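PDB 3IFT: glycine cleavage system H protein from Mycobacterium tuberculosis, which probably shuttles the methylamine group of glycine from the P protein to the T protein of the glycine cleavage system on a covalently bound lipoyl cofactor. Local coordinates for residues 21-26 against 79-84; 51-56 against 109-114; 10-15 against 131-136; 46-51 against 99-104. All blocks are in the same frame, centred on the assembly; numbering follows the deposited sequence.

Interaction 1: residues 21-26 against 79-84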
loop_
_atom_site.group_PDB
_atom_site.type_symbol
_atom_site.label_atom_id
_atom_site.label_comp_id
_atom_site.label_asym_id
_atom_site.label_seq_id
_atom_site.Cartn_x
_atom_site.Cartn_y
_atom_site.Cartn_z
ATOM N N GLU A 21 -5.605 -0.567 -7.613
ATOM C CA GLU A 21 -4.407 0.102 -8.077
ATOM C C GLU A 21 -3.202 -0.574 -7.440
ATOM O O GLU A 21 -2.138 0.000 -7.435
ATOM C CB GLU A 21 -4.416 1.574 -7.745
ATOM C CG GLU A 21 -5.471 2.370 -8.500
ATOM C CD GLU A 21 -6.842 2.120 -7.955
ATOM O OE1 GLU A 21 -6.956 2.158 -6.732
ATOM O OE2 GLU A 21 -7.783 1.852 -8.736
ATOM N N HIS A 22 -3.411 -1.770 -6.869
ATOM C CA HIS A 22 -2.323 -2.677 -6.487
ATOM C C HIS A 22 -1.633 -2.276 -5.221
ATOM O O HIS A 22 -0.424 -2.458 -5.053
ATOM C CB HIS A 22 -1.300 -2.839 -7.620
ATOM C CG HIS A 22 -1.943 -3.012 -8.961
ATOM N ND1 HIS A 22 -2.632 -4.152 -9.307
ATOM C CD2 HIS A 22 -2.060 -2.167 -10.009
ATOM C CE1 HIS A 22 -3.134 -4.008 -10.519
ATOM N NE2 HIS A 22 -2.813 -2.809 -10.965
ATOM N N GLU A 23 -2.424 -1.760 -4.303
ATOM C CA GLU A 23 -1.953 -1.566 -2.967
ATOM C C GLU A 23 -2.564 -2.605 -2.104
ATOM O O GLU A 23 -3.633 -3.120 -2.403
ATOM C CB GLU A 23 -2.262 -0.181 -2.477
ATOM C CG GLU A 23 -1.340 0.799 -3.179
ATOM C CD GLU A 23 -1.641 2.245 -2.902
ATOM O OE1 GLU A 23 -2.116 2.554 -1.790
ATOM O OE2 GLU A 23 -1.391 3.068 -3.807
ATOM N N TRP A 24 -1.857 -2.935 -1.039
ATOM C CA TRP A 24 -2.408 -3.843 -0.065
ATOM C C TRP A 24 -2.545 -3.086 1.221
ATOM O O TRP A 24 -1.880 -2.080 1.443
ATOM C CB TRP A 24 -1.575 -5.113 0.107
ATOM C CG TRP A 24 -0.152 -4.891 0.442
ATOM C CD1 TRP A 24 0.879 -4.801 -0.444
ATOM C CD2 TRP A 24 0.421 -4.698 1.745
ATOM N NE1 TRP A 24 2.077 -4.603 0.233
ATOM C CE2 TRP A 24 1.828 -4.531 1.570
ATOM C CE3 TRP A 24 -0.102 -4.644 3.030
ATOM C CZ2 TRP A 24 2.703 -4.282 2.646
ATOM C CZ3 TRP A 24 0.761 -4.439 4.084
ATOM C CH2 TRP A 24 2.152 -4.242 3.885
ATOM N N ILE A 25 -3.423 -3.603 2.056
ATOM C CA ILE A 25 -3.804 -2.961 3.302
ATOM C C ILE A 25 -3.882 -4.079 4.295
ATOM O O ILE A 25 -4.650 -5.044 4.103
ATOM C CB ILE A 25 -5.167 -2.261 3.189
ATOM C CG1 ILE A 25 -5.101 -1.195 2.102
ATOM C CG2 ILE A 25 -5.561 -1.620 4.553
ATOM C CD1 ILE A 25 -5.657 -1.624 0.759
ATOM N N ARG A 26 -3.021 -3.983 5.300
ATOM C CA ARG A 26 -3.035 -4.887 6.416
ATOM C C ARG A 26 -3.537 -4.186 7.665
ATOM O O ARG A 26 -2.983 -3.169 8.079
ATOM C CB ARG A 26 -1.646 -5.408 6.699
ATOM C CG ARG A 26 -1.647 -6.433 7.816
ATOM C CD ARG A 26 -0.228 -6.888 8.120
ATOM N NE ARG A 26 0.257 -7.688 7.024
ATOM C CZ ARG A 26 1.346 -7.459 6.306
ATOM N NH1 ARG A 26 2.175 -6.468 6.604
ATOM N NH2 ARG A 26 1.634 -8.287 5.297
ATOM N N TYR A 79 -1.747 5.741 -3.721
ATOM C CA TYR A 79 -2.990 6.326 -3.234
ATOM C C TYR A 79 -3.247 5.895 -1.798
ATOM O O TYR A 79 -2.913 4.794 -1.412
ATOM C CB TYR A 79 -4.135 5.868 -4.097
ATOM C CG TYR A 79 -3.937 6.187 -5.537
ATOM C CD1 TYR A 79 -4.184 7.460 -6.022
ATOM C CD2 TYR A 79 -3.433 5.246 -6.409
ATOM C CE1 TYR A 79 -3.991 7.772 -7.338
ATOM C CE2 TYR A 79 -3.236 5.560 -7.740
ATOM C CZ TYR A 79 -3.525 6.827 -8.184
ATOM O OH TYR A 79 -3.343 7.149 -9.493
ATOM N N ALA A 80 -3.835 6.782 -1.010
ATOM C CA ALA A 80 -4.330 6.427 0.307
ATOM C C ALA A 80 -5.485 5.442 0.074
ATOM O O ALA A 80 -6.468 5.779 -0.595
ATOM C CB ALA A 80 -4.766 7.678 1.068
ATOM N N PRO A 81 -5.337 4.173 0.528
ATOM C CA PRO A 81 -6.465 3.282 0.301
ATOM C C PRO A 81 -7.640 3.626 1.219
ATOM O O PRO A 81 -8.766 3.338 0.894
ATOM C CB PRO A 81 -5.892 1.884 0.659
ATOM C CG PRO A 81 -4.451 2.099 0.852
ATOM C CD PRO A 81 -4.296 3.489 1.310
ATOM N N ILE A 82 -7.342 4.270 2.339
ATOM C CA ILE A 82 -8.351 4.731 3.284
ATOM C C ILE A 82 -8.008 6.120 3.769
ATOM O O ILE A 82 -6.910 6.601 3.559
ATOM C CB ILE A 82 -8.473 3.788 4.503
ATOM C CG1 ILE A 82 -7.174 3.718 5.299
ATOM C CG2 ILE A 82 -8.945 2.412 4.054
ATOM C CD1 ILE A 82 -7.361 3.423 6.836
ATOM N N SER A 83 -8.991 6.772 4.364
ATOM C CA SER A 83 -8.801 8.061 4.963
ATOM C C SER A 83 -8.222 7.847 6.328
ATOM O O SER A 83 -8.592 6.923 7.049
ATOM C CB SER A 83 -10.137 8.825 5.082
ATOM O OG SER A 83 -10.620 9.118 3.792
ATOM N N GLY A 84 -7.296 8.699 6.688
ATOM C CA GLY A 84 -6.739 8.634 8.029
ATOM C C GLY A 84 -5.560 9.567 8.069
ATOM O O GLY A 84 -5.532 10.549 7.365
#

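Interaction 2: residues 51-56 against 109-114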
loop_
_atom_site.group_PDB
_atom_site.type_symbol
_atom_site.label_atom_id
_atom_site.label_comp_id
_atom_site.label_asym_id
_atom_site.label_seq_id
_atom_site.Cartn_x
_atom_site.Cartn_y
_atom_site.Cartn_z
ATOM N N VAL A 51 10.919 5.911 -3.704
ATOM C CA VAL A 51 9.619 5.886 -3.095
ATOM C C VAL A 51 9.380 7.242 -2.461
ATOM O O VAL A 51 10.102 7.616 -1.559
ATOM C CB VAL A 51 9.571 4.832 -2.004
ATOM C CG1 VAL A 51 8.252 4.893 -1.279
ATOM C CG2 VAL A 51 9.771 3.435 -2.621
ATOM N N GLN A 52 8.402 7.986 -2.960
ATOM C CA GLN A 52 8.016 9.229 -2.344
ATOM C C GLN A 52 6.808 8.914 -1.512
ATOM O O GLN A 52 5.769 8.530 -2.045
ATOM C CB GLN A 52 7.694 10.334 -3.353
ATOM C CG GLN A 52 7.585 11.709 -2.683
ATOM C CD GLN A 52 8.851 12.082 -1.891
ATOM O OE1 GLN A 52 8.936 11.890 -0.661
ATOM N NE2 GLN A 52 9.851 12.589 -2.605
ATOM N N LEU A 53 6.983 9.038 -0.200
ATOM C CA LEU A 53 5.916 8.821 0.753
ATOM C C LEU A 53 5.541 10.120 1.441
ATOM O O LEU A 53 6.323 11.061 1.468
ATOM C CB LEU A 53 6.351 7.766 1.771
ATOM C CG LEU A 53 6.337 6.385 1.103
ATOM C CD1 LEU A 53 6.722 5.267 2.031
ATOM C CD2 LEU A 53 4.966 6.148 0.484
ATOM N N PRO A 54 4.320 10.176 1.990
ATOM C CA PRO A 54 3.946 11.410 2.617
ATOM C C PRO A 54 4.574 11.478 3.994
ATOM O O PRO A 54 5.111 10.502 4.486
ATOM C CB PRO A 54 2.424 11.308 2.701
ATOM C CG PRO A 54 2.171 9.865 2.834
ATOM C CD PRO A 54 3.320 9.121 2.235
ATOM N N VAL A 55 4.491 12.649 4.594
ATOM C CA VAL A 55 5.102 12.925 5.866
ATOM C C VAL A 55 4.235 12.293 6.930
ATOM O O VAL A 55 3.007 12.285 6.795
ATOM C CB VAL A 55 5.238 14.462 5.967
ATOM C CG1 VAL A 55 5.404 14.934 7.375
ATOM C CG2 VAL A 55 6.395 14.893 5.052
ATOM N N ILE A 56 4.851 11.753 7.982
ATOM C CA ILE A 56 4.075 11.258 9.112
ATOM C C ILE A 56 3.288 12.419 9.711
ATOM O O ILE A 56 3.799 13.515 9.866
ATOM C CB ILE A 56 4.913 10.569 10.176
ATOM C CG1 ILE A 56 5.409 9.237 9.609
ATOM C CG2 ILE A 56 4.092 10.344 11.516
ATOM C CD1 ILE A 56 6.302 8.480 10.551
ATOM N N TRP A 109 6.933 -2.853 3.015
ATOM C CA TRP A 109 5.778 -2.002 3.347
ATOM C C TRP A 109 6.126 -0.517 3.203
ATOM O O TRP A 109 7.280 -0.100 3.316
ATOM C CB TRP A 109 5.266 -2.311 4.766
ATOM C CG TRP A 109 6.239 -1.875 5.856
ATOM C CD1 TRP A 109 7.328 -2.550 6.293
ATOM C CD2 TRP A 109 6.190 -0.665 6.604
ATOM N NE1 TRP A 109 7.966 -1.835 7.269
ATOM C CE2 TRP A 109 7.284 -0.671 7.478
ATOM C CE3 TRP A 109 5.317 0.432 6.627
ATOM C CZ2 TRP A 109 7.531 0.376 8.383
ATOM C CZ3 TRP A 109 5.580 1.474 7.509
ATOM C CH2 TRP A 109 6.651 1.425 8.381
ATOM N N LEU A 110 5.137 0.298 2.886
ATOM C CA LEU A 110 5.404 1.705 2.620
ATOM C C LEU A 110 5.090 2.593 3.803
ATOM O O LEU A 110 5.905 3.415 4.184
ATOM C CB LEU A 110 4.591 2.174 1.420
ATOM C CG LEU A 110 4.874 1.293 0.211
ATOM C CD1 LEU A 110 3.985 1.734 -0.871
ATOM C CD2 LEU A 110 6.362 1.339 -0.227
ATOM N N LEU A 111 3.888 2.447 4.338
ATOM C CA LEU A 111 3.397 3.360 5.355
ATOM C C LEU A 111 2.209 2.785 6.072
ATOM O O LEU A 111 1.613 1.790 5.639
ATOM C CB LEU A 111 3.013 4.713 4.744
ATOM C CG LEU A 111 1.892 4.844 3.719
ATOM C CD1 LEU A 111 0.532 4.533 4.308
ATOM C CD2 LEU A 111 1.874 6.297 3.180
ATOM N N ASP A 112 1.870 3.435 7.175
ATOM C CA ASP A 112 0.730 3.075 7.953
ATOM C C ASP A 112 -0.204 4.238 7.923
ATOM O O ASP A 112 0.219 5.392 7.930
ATOM C CB ASP A 112 1.089 2.837 9.411
ATOM C CG ASP A 112 1.880 1.619 9.621
ATOM O OD1 ASP A 112 2.025 0.781 8.690
ATOM O OD2 ASP A 112 2.391 1.504 10.743
ATOM N N ILE A 113 -1.483 3.938 7.929
ATOM C CA ILE A 113 -2.474 4.986 8.037
ATOM C C ILE A 113 -3.185 4.646 9.321
ATOM O O ILE A 113 -3.493 3.494 9.593
ATOM C CB ILE A 113 -3.423 5.062 6.820
ATOM C CG1 ILE A 113 -2.597 5.324 5.545
ATOM C CG2 ILE A 113 -4.479 6.143 7.043
ATOM C CD1 ILE A 113 -3.346 5.157 4.244
ATOM N N GLN A 114 -3.334 5.649 10.165
ATOM C CA GLN A 114 -4.030 5.471 11.416
ATOM C C GLN A 114 -5.345 6.213 11.243
ATOM O O GLN A 114 -5.377 7.294 10.671
ATOM C CB GLN A 114 -3.201 6.055 12.555
ATOM C CG GLN A 114 -3.684 5.710 13.916
ATOM C CD GLN A 114 -2.757 6.210 15.014
ATOM O OE1 GLN A 114 -1.765 6.873 14.751
ATOM N NE2 GLN A 114 -3.102 5.906 16.262
#

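Interaction 3: residues 10-15 against 131-136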
loop_
_atom_site.group_PDB
_atom_site.type_symbol
_atom_site.label_atom_id
_atom_site.label_comp_id
_atom_site.label_asym_id
_atom_site.label_seq_id
_atom_site.Cartn_x
_atom_site.Cartn_y
_atom_site.Cartn_z
ATOM N N SER A 10 1.655 -14.155 -9.225
ATOM C CA SER A 10 2.022 -13.136 -8.226
ATOM C C SER A 10 1.405 -13.531 -6.896
ATOM O O SER A 10 0.345 -14.123 -6.862
ATOM C CB SER A 10 1.604 -11.729 -8.658
ATOM O OG SER A 10 0.220 -11.497 -8.481
ATOM N N ASP A 11 2.102 -13.243 -5.809
ATOM C CA ASP A 11 1.606 -13.569 -4.475
ATOM C C ASP A 11 0.573 -12.525 -4.117
ATOM O O ASP A 11 0.758 -11.335 -4.361
ATOM C CB ASP A 11 2.715 -13.560 -3.415
ATOM C CG ASP A 11 3.833 -14.515 -3.713
ATOM O OD1 ASP A 11 3.588 -15.594 -4.314
ATOM O OD2 ASP A 11 4.986 -14.187 -3.346
ATOM N N ILE A 12 -0.541 -12.997 -3.584
ATOM C CA ILE A 12 -1.589 -12.163 -3.088
ATOM C C ILE A 12 -1.983 -12.809 -1.753
ATOM O O ILE A 12 -2.786 -13.735 -1.754
ATOM C CB ILE A 12 -2.783 -12.104 -4.072
ATOM C CG1 ILE A 12 -2.349 -11.528 -5.434
ATOM C CG2 ILE A 12 -3.890 -11.221 -3.523
ATOM C CD1 ILE A 12 -3.473 -11.466 -6.476
ATOM N N PRO A 13 -1.361 -12.368 -0.624
ATOM C CA PRO A 13 -1.759 -12.879 0.685
ATOM C C PRO A 13 -3.243 -12.795 0.901
ATOM O O PRO A 13 -3.862 -11.743 0.619
ATOM C CB PRO A 13 -1.040 -11.948 1.662
ATOM C CG PRO A 13 0.248 -11.671 0.989
ATOM C CD PRO A 13 -0.173 -11.500 -0.503
ATOM N N SER A 14 -3.810 -13.886 1.393
ATOM C CA SER A 14 -5.229 -13.944 1.665
ATOM C C SER A 14 -5.592 -13.062 2.837
ATOM O O SER A 14 -6.763 -12.823 3.053
ATOM C CB SER A 14 -5.696 -15.387 1.937
ATOM O OG SER A 14 -5.147 -15.848 3.155
ATOM N N ASP A 15 -4.612 -12.586 3.619
ATOM C CA ASP A 15 -4.956 -11.913 4.864
ATOM C C ASP A 15 -4.926 -10.406 4.698
ATOM O O ASP A 15 -5.010 -9.676 5.658
ATOM C CB ASP A 15 -4.086 -12.366 6.030
ATOM C CG ASP A 15 -2.610 -12.114 5.795
ATOM O OD1 ASP A 15 -2.196 -11.901 4.638
ATOM O OD2 ASP A 15 -1.872 -12.113 6.789
ATOM N N LEU A 131 -10.703 -4.402 -1.666
ATOM C CA LEU A 131 -10.858 -5.720 -2.252
ATOM C C LEU A 131 -10.217 -6.765 -1.360
ATOM O O LEU A 131 -9.232 -6.504 -0.643
ATOM C CB LEU A 131 -10.184 -5.763 -3.618
ATOM C CG LEU A 131 -10.534 -4.642 -4.582
ATOM C CD1 LEU A 131 -9.520 -4.649 -5.690
ATOM C CD2 LEU A 131 -12.009 -4.713 -5.125
ATOM N N ASP A 132 -10.775 -7.958 -1.397
ATOM C CA ASP A 132 -10.139 -9.071 -0.748
ATOM C C ASP A 132 -9.184 -9.711 -1.747
ATOM O O ASP A 132 -9.083 -9.275 -2.918
ATOM C CB ASP A 132 -11.141 -10.042 -0.079
ATOM C CG ASP A 132 -12.050 -10.773 -1.058
ATOM O OD1 ASP A 132 -11.856 -10.686 -2.287
ATOM O OD2 ASP A 132 -12.984 -11.449 -0.567
ATOM N N ALA A 133 -8.421 -10.678 -1.279
ATOM C CA ALA A 133 -7.366 -11.262 -2.107
ATOM C C ALA A 133 -7.953 -11.784 -3.418
ATOM O O ALA A 133 -7.373 -11.646 -4.486
ATOM C CB ALA A 133 -6.664 -12.376 -1.361
ATOM N N GLU A 134 -9.122 -12.399 -3.303
ATOM C CA GLU A 134 -9.733 -13.090 -4.411
ATOM C C GLU A 134 -10.186 -12.067 -5.447
ATOM O O GLU A 134 -9.948 -12.238 -6.647
ATOM C CB GLU A 134 -10.935 -13.883 -3.885
ATOM C CG GLU A 134 -11.291 -15.098 -4.685
ATOM C CD GLU A 134 -12.672 -15.655 -4.297
ATOM O OE1 GLU A 134 -12.916 -15.864 -3.084
ATOM O OE2 GLU A 134 -13.504 -15.848 -5.208
ATOM N N ALA A 135 -10.823 -11.003 -4.973
ATOM C CA ALA A 135 -11.243 -9.920 -5.840
ATOM C C ALA A 135 -10.021 -9.221 -6.456
ATOM O O ALA A 135 -10.016 -8.864 -7.636
ATOM C CB ALA A 135 -12.091 -8.912 -5.075
ATOM N N TYR A 136 -8.984 -9.017 -5.677
ATOM C CA TYR A 136 -7.784 -8.451 -6.255
ATOM C C TYR A 136 -7.224 -9.328 -7.376
ATOM O O TYR A 136 -7.005 -8.859 -8.474
ATOM C CB TYR A 136 -6.734 -8.175 -5.206
ATOM C CG TYR A 136 -5.518 -7.563 -5.817
ATOM C CD1 TYR A 136 -5.581 -6.318 -6.469
ATOM C CD2 TYR A 136 -4.312 -8.204 -5.753
ATOM C CE1 TYR A 136 -4.496 -5.777 -7.025
ATOM C CE2 TYR A 136 -3.201 -7.665 -6.327
ATOM C CZ TYR A 136 -3.277 -6.457 -6.948
ATOM O OH TYR A 136 -2.125 -5.927 -7.508
HETATM O O HOH W 1 -8.204 -10.808 1.469
#

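Interaction 4: residues 46-51 against 99-104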
loop_
_atom_site.group_PDB
_atom_site.type_symbol
_atom_site.label_atom_id
_atom_site.label_comp_id
_atom_site.label_asym_id
_atom_site.label_seq_id
_atom_site.Cartn_x
_atom_site.Cartn_y
_atom_site.Cartn_z
ATOM N N GLY A 46 9.138 -2.712 -11.739
ATOM C CA GLY A 46 10.567 -2.896 -11.881
ATOM C C GLY A 46 11.233 -2.594 -10.550
ATOM O O GLY A 46 10.578 -2.199 -9.576
ATOM N N ASP A 47 12.533 -2.787 -10.501
ATOM C CA ASP A 47 13.301 -2.456 -9.315
ATOM C C ASP A 47 13.058 -1.023 -8.846
ATOM O O ASP A 47 13.318 -0.048 -9.548
ATOM C CB ASP A 47 14.794 -2.664 -9.560
ATOM C CG ASP A 47 15.161 -4.116 -9.719
ATOM O OD1 ASP A 47 14.410 -5.009 -9.279
ATOM O OD2 ASP A 47 16.232 -4.351 -10.283
ATOM N N VAL A 48 12.584 -0.908 -7.617
ATOM C CA VAL A 48 12.267 0.368 -7.083
ATOM C C VAL A 48 13.554 1.053 -6.709
ATOM O O VAL A 48 14.351 0.550 -5.938
ATOM C CB VAL A 48 11.349 0.270 -5.890
ATOM C CG1 VAL A 48 11.094 1.637 -5.328
ATOM C CG2 VAL A 48 10.050 -0.435 -6.320
ATOM N N VAL A 49 13.724 2.202 -7.311
ATOM C CA VAL A 49 14.854 3.050 -7.075
ATOM C C VAL A 49 14.446 4.212 -6.186
ATOM O O VAL A 49 15.303 4.853 -5.589
ATOM C CB VAL A 49 15.392 3.579 -8.410
ATOM C CG1 VAL A 49 15.807 2.396 -9.280
ATOM C CG2 VAL A 49 14.347 4.386 -9.103
ATOM N N PHE A 50 13.143 4.489 -6.106
ATOM C CA PHE A 50 12.671 5.626 -5.328
ATOM C C PHE A 50 11.202 5.461 -4.913
ATOM O O PHE A 50 10.391 4.900 -5.632
ATOM C CB PHE A 50 12.900 6.928 -6.087
ATOM C CG PHE A 50 12.676 8.147 -5.245
ATOM C CD1 PHE A 50 13.510 8.407 -4.139
ATOM C CD2 PHE A 50 11.647 9.041 -5.541
ATOM C CE1 PHE A 50 13.297 9.560 -3.324
ATOM C CE2 PHE A 50 11.424 10.178 -4.738
ATOM C CZ PHE A 50 12.247 10.434 -3.628
ATOM N N VAL A 51 10.919 5.911 -3.704
ATOM C CA VAL A 51 9.619 5.886 -3.095
ATOM C C VAL A 51 9.380 7.242 -2.461
ATOM O O VAL A 51 10.102 7.616 -1.559
ATOM C CB VAL A 51 9.571 4.832 -2.004
ATOM C CG1 VAL A 51 8.252 4.893 -1.279
ATOM C CG2 VAL A 51 9.771 3.435 -2.621
ATOM N N LEU A 99 13.483 -3.357 -1.227
ATOM C CA LEU A 99 12.634 -4.094 -0.275
ATOM C C LEU A 99 11.206 -4.200 -0.764
ATOM O O LEU A 99 10.512 -5.181 -0.487
ATOM C CB LEU A 99 12.642 -3.431 1.100
ATOM C CG LEU A 99 13.946 -3.576 1.884
ATOM C CD1 LEU A 99 13.923 -2.672 3.095
ATOM C CD2 LEU A 99 14.147 -5.041 2.285
ATOM N N VAL A 100 10.744 -3.160 -1.440
ATOM C CA VAL A 100 9.404 -3.168 -2.036
ATOM C C VAL A 100 9.297 -4.320 -3.030
ATOM O O VAL A 100 8.317 -5.072 -3.057
ATOM C CB VAL A 100 9.115 -1.803 -2.708
ATOM C CG1 VAL A 100 7.762 -1.807 -3.385
ATOM C CG2 VAL A 100 9.159 -0.691 -1.672
ATOM N N ASN A 101 10.346 -4.504 -3.818
ATOM C CA ASN A 101 10.389 -5.624 -4.773
ATOM C C ASN A 101 10.661 -6.963 -4.117
ATOM O O ASN A 101 10.049 -7.963 -4.443
ATOM C CB ASN A 101 11.523 -5.406 -5.766
ATOM C CG ASN A 101 11.410 -4.143 -6.494
ATOM O OD1 ASN A 101 12.196 -3.216 -6.271
ATOM N ND2 ASN A 101 10.475 -4.085 -7.441
ATOM N N SER A 102 11.614 -7.004 -3.200
ATOM C CA SER A 102 12.000 -8.314 -2.632
ATOM C C SER A 102 10.995 -8.774 -1.621
ATOM O O SER A 102 10.824 -9.972 -1.401
ATOM C CB SER A 102 13.351 -8.225 -1.944
ATOM O OG SER A 102 13.266 -7.266 -0.879
ATOM N N ASP A 103 10.327 -7.839 -0.967
ATOM C CA ASP A 103 9.460 -8.282 0.099
ATOM C C ASP A 103 8.240 -7.368 0.223
ATOM O O ASP A 103 8.038 -6.730 1.247
ATOM C CB ASP A 103 10.278 -8.393 1.387
ATOM C CG ASP A 103 9.522 -9.054 2.500
ATOM O OD1 ASP A 103 8.516 -9.760 2.235
ATOM O OD2 ASP A 103 9.917 -8.822 3.655
ATOM N N PRO A 104 7.421 -7.328 -0.835
ATOM C CA PRO A 104 6.386 -6.294 -0.980
ATOM C C PRO A 104 5.381 -6.249 0.150
ATOM O O PRO A 104 4.872 -5.193 0.464
ATOM C CB PRO A 104 5.688 -6.678 -2.290
ATOM C CG PRO A 104 6.076 -8.090 -2.536
ATOM C CD PRO A 104 7.434 -8.247 -1.991
#

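Interaction 1: residues 21-26 against 79-84
The phenol ring of Y79 is met obliquely by E21 and E23. E21 brings its CB and CG beside the CD2 and CE2 atoms, with E21 CG 4.0 Å from Y79 CE2; its side chain crosses that of Y79 at about a right angle, and the E21 carboxylate plane stands 86° from the ring. E23 OE2 lies 4.0 Å from Y79 CD2, also at a slant. A second flat group, the R26 guanidinium, has W24 CZ3 over one face, displaced toward the rim.

The polar link is made by the buried carboxylate of E23. Y79 N donates to E23 OE2 at 2.7 Å, nearly straight (171°), and OE2 accepts with its syn lone pair, on the side of the other oxygen. E23 CG sits beside its own backbone N, and the chain beyond it is extended, reaching across to the end of strand 75-79.

Next along the strand, I25 and P81 run alongside each other in opposing senses. I25 CG1 is 3.5 Å from P81 CB, closer than carbons normally pack, and I25 CD1 approaches the same P81 CB equally closely. A chi2 of 98°, well off a staggered value, places this CD1. V35, from the neighbouring strand 32-37, packs on both E23 and P81.

The contact joins strand 23-29 of the larger antiparallel sheet to the loop that leaves the hairpin 65-71/75-79 for strand 84-89. The hairpin turn carries K73, the predicted lipoylation site: the two-sheet hybrid fold of lipoyl domains, as in other H proteins.

Interaction 2: residues 51-56 against 109-114
Apolar side chains make most of the contact between L53 and P54, just past strand 48-52, and the successive leucines L110 and L111. L53 crosses L110 at about a right angle, its CD1 resting 3.8 Å from L110 CB, while its CD2 ends 4.1 Å from L111 CD2. P54 meets L111 CD2 with its ring carbons CD and CG. The P54 CD to L111 CD2 separation of 3.3 Å is unusually short for two carbons; L111 itself holds CG between its backbone N and carbonyl carbon (chi1 63°), a crowded position. V51 adds a looser touch, CG1 to L110 CD2 at 4.2 Å.

L53 CD1 also crowds the carbonyl oxygen L110 O at 3.0 Å, a close steric approach.

L110 and L111 face V35 of strand 32-37 together in a classic beta bulge, and both direct their CB toward the 51-56 segment, consistent with two successive leucines sharing the contact. F66 packs on P54 and L111, and L93 on V51 and L110.

No hydrogen bond spans the two segments, so here the two sheets of the hybrid fold are matched by the shapes of branched methyl groups and a proline ring.

Interaction 3: residues 10-15 against 131-136
I12 lays its CG1-CD1 branch obliquely across the CD2-CE2 side of the Y136 ring, CD1 coming to 3.4 Å from Y136 CD2. Its other branch reaches the same ring differently: I12 CG2 lies in the ring plane at the edge, 3.8 Å from Y136 CD2, and also rests 3.7 Å from A133 CB. CG2 is anti to the backbone N and CG1 beside it (chi1 -61°), so that the two branches reach A133 and Y136 of the first turn of the C-terminal helix 133-139, an N-capped helix covered here by the N-terminal arm.

The cap is D132. Its OD1 accepts from A135 N at 2.9 Å, met nearly along the C-O axis, so the carboxylate occupies an amide of the first turn, where a helix has no carbonyl of its own to offer.

A133 turns its methyl toward the arm: CB is 3.5 Å from P13 O and 3.7 Å from S14 CA. Y136 has further partners in the fold. Its hydroxyl is hydrogen-bonded to H22 ND1 and to T38 OG1, and its ring stacks with that of Y18, a strand 17-18 residue that also touches I12 and A133.

No direct hydrogen bond joins the two segments, but one water does: it accepts from A133 N at 2.8 Å and donates to S14 O at 2.9 Å.

Interaction 4: residues 46-51 against 99-104
Where the chain leaves helix 39-45 at G46, with a positive phi of 106°, and turns through D47 into strand 48-52, it passes N101 of the short helix 99-102, the CA atoms of D47 and N101 being 6.3 Å apart. The side-chain amide of N101 spans this turn with both of its polar atoms, its CG beside the backbone N (chi1 -57°), which starts the amide toward the turn. OD1 accepts from V48 N at 2.7 Å, the bond almost straight (174°) and lying in the plane of the amide carbonyl, on a lone pair. ND2 donates to G46 O at 2.9 Å, from well above the plane of that backbone carbonyl, with G46 O slightly out of the N101 amide plane. Two bonds on one flat group therefore fix its rotation, and a third, from ND2 to Q42 OE1, ties the same amide back to helix 39-45.

The turn belongs to the lipoyl-binding part of the hybrid fold: G46 lies close to K73, the predicted lipoylation site, which is unmodified here. Strand 48-52 carries a classic beta bulge, V49 and F50 both facing E70 of the hairpin carrying K73.

D47 OD1 stands 4.1 Å from N101 OD1, the two side chains crossing at about a right angle. V48 CG2 rests 3.5 Å from N101 OD1; the apolar part of the contact follows, with V48 CG2 also 4.0 Å from V100 CG1. Further along the strand, V51 CG2 approaches V100 CG2 to 4.3 Å, and L93 of helix 92-95 touches both valines.

From the N terminus, the arm 10-15 meets the C-terminal helix 133-139, so interaction 3 closes the widest loop and the other three nest inside it. The next contacting segment is 21-26, on strand 23-29; interaction 1 closes its loop at 79-84, after the hairpin carrying K73. Before that closure, 46-51 and 51-56 have opened interactions 4 and 2, which close at 99-104 and 109-114; interaction 1 crosses both, and they cross each other while sharing V51. L110 packs on V100 between interactions 2 and 4, W24 NE1 probably bonds to P104 O between 1 and 4, and interactions 1 and 3 meet through H22 and Y136. Both sheets, the helix 99-102 and the two termini are thereby tied together.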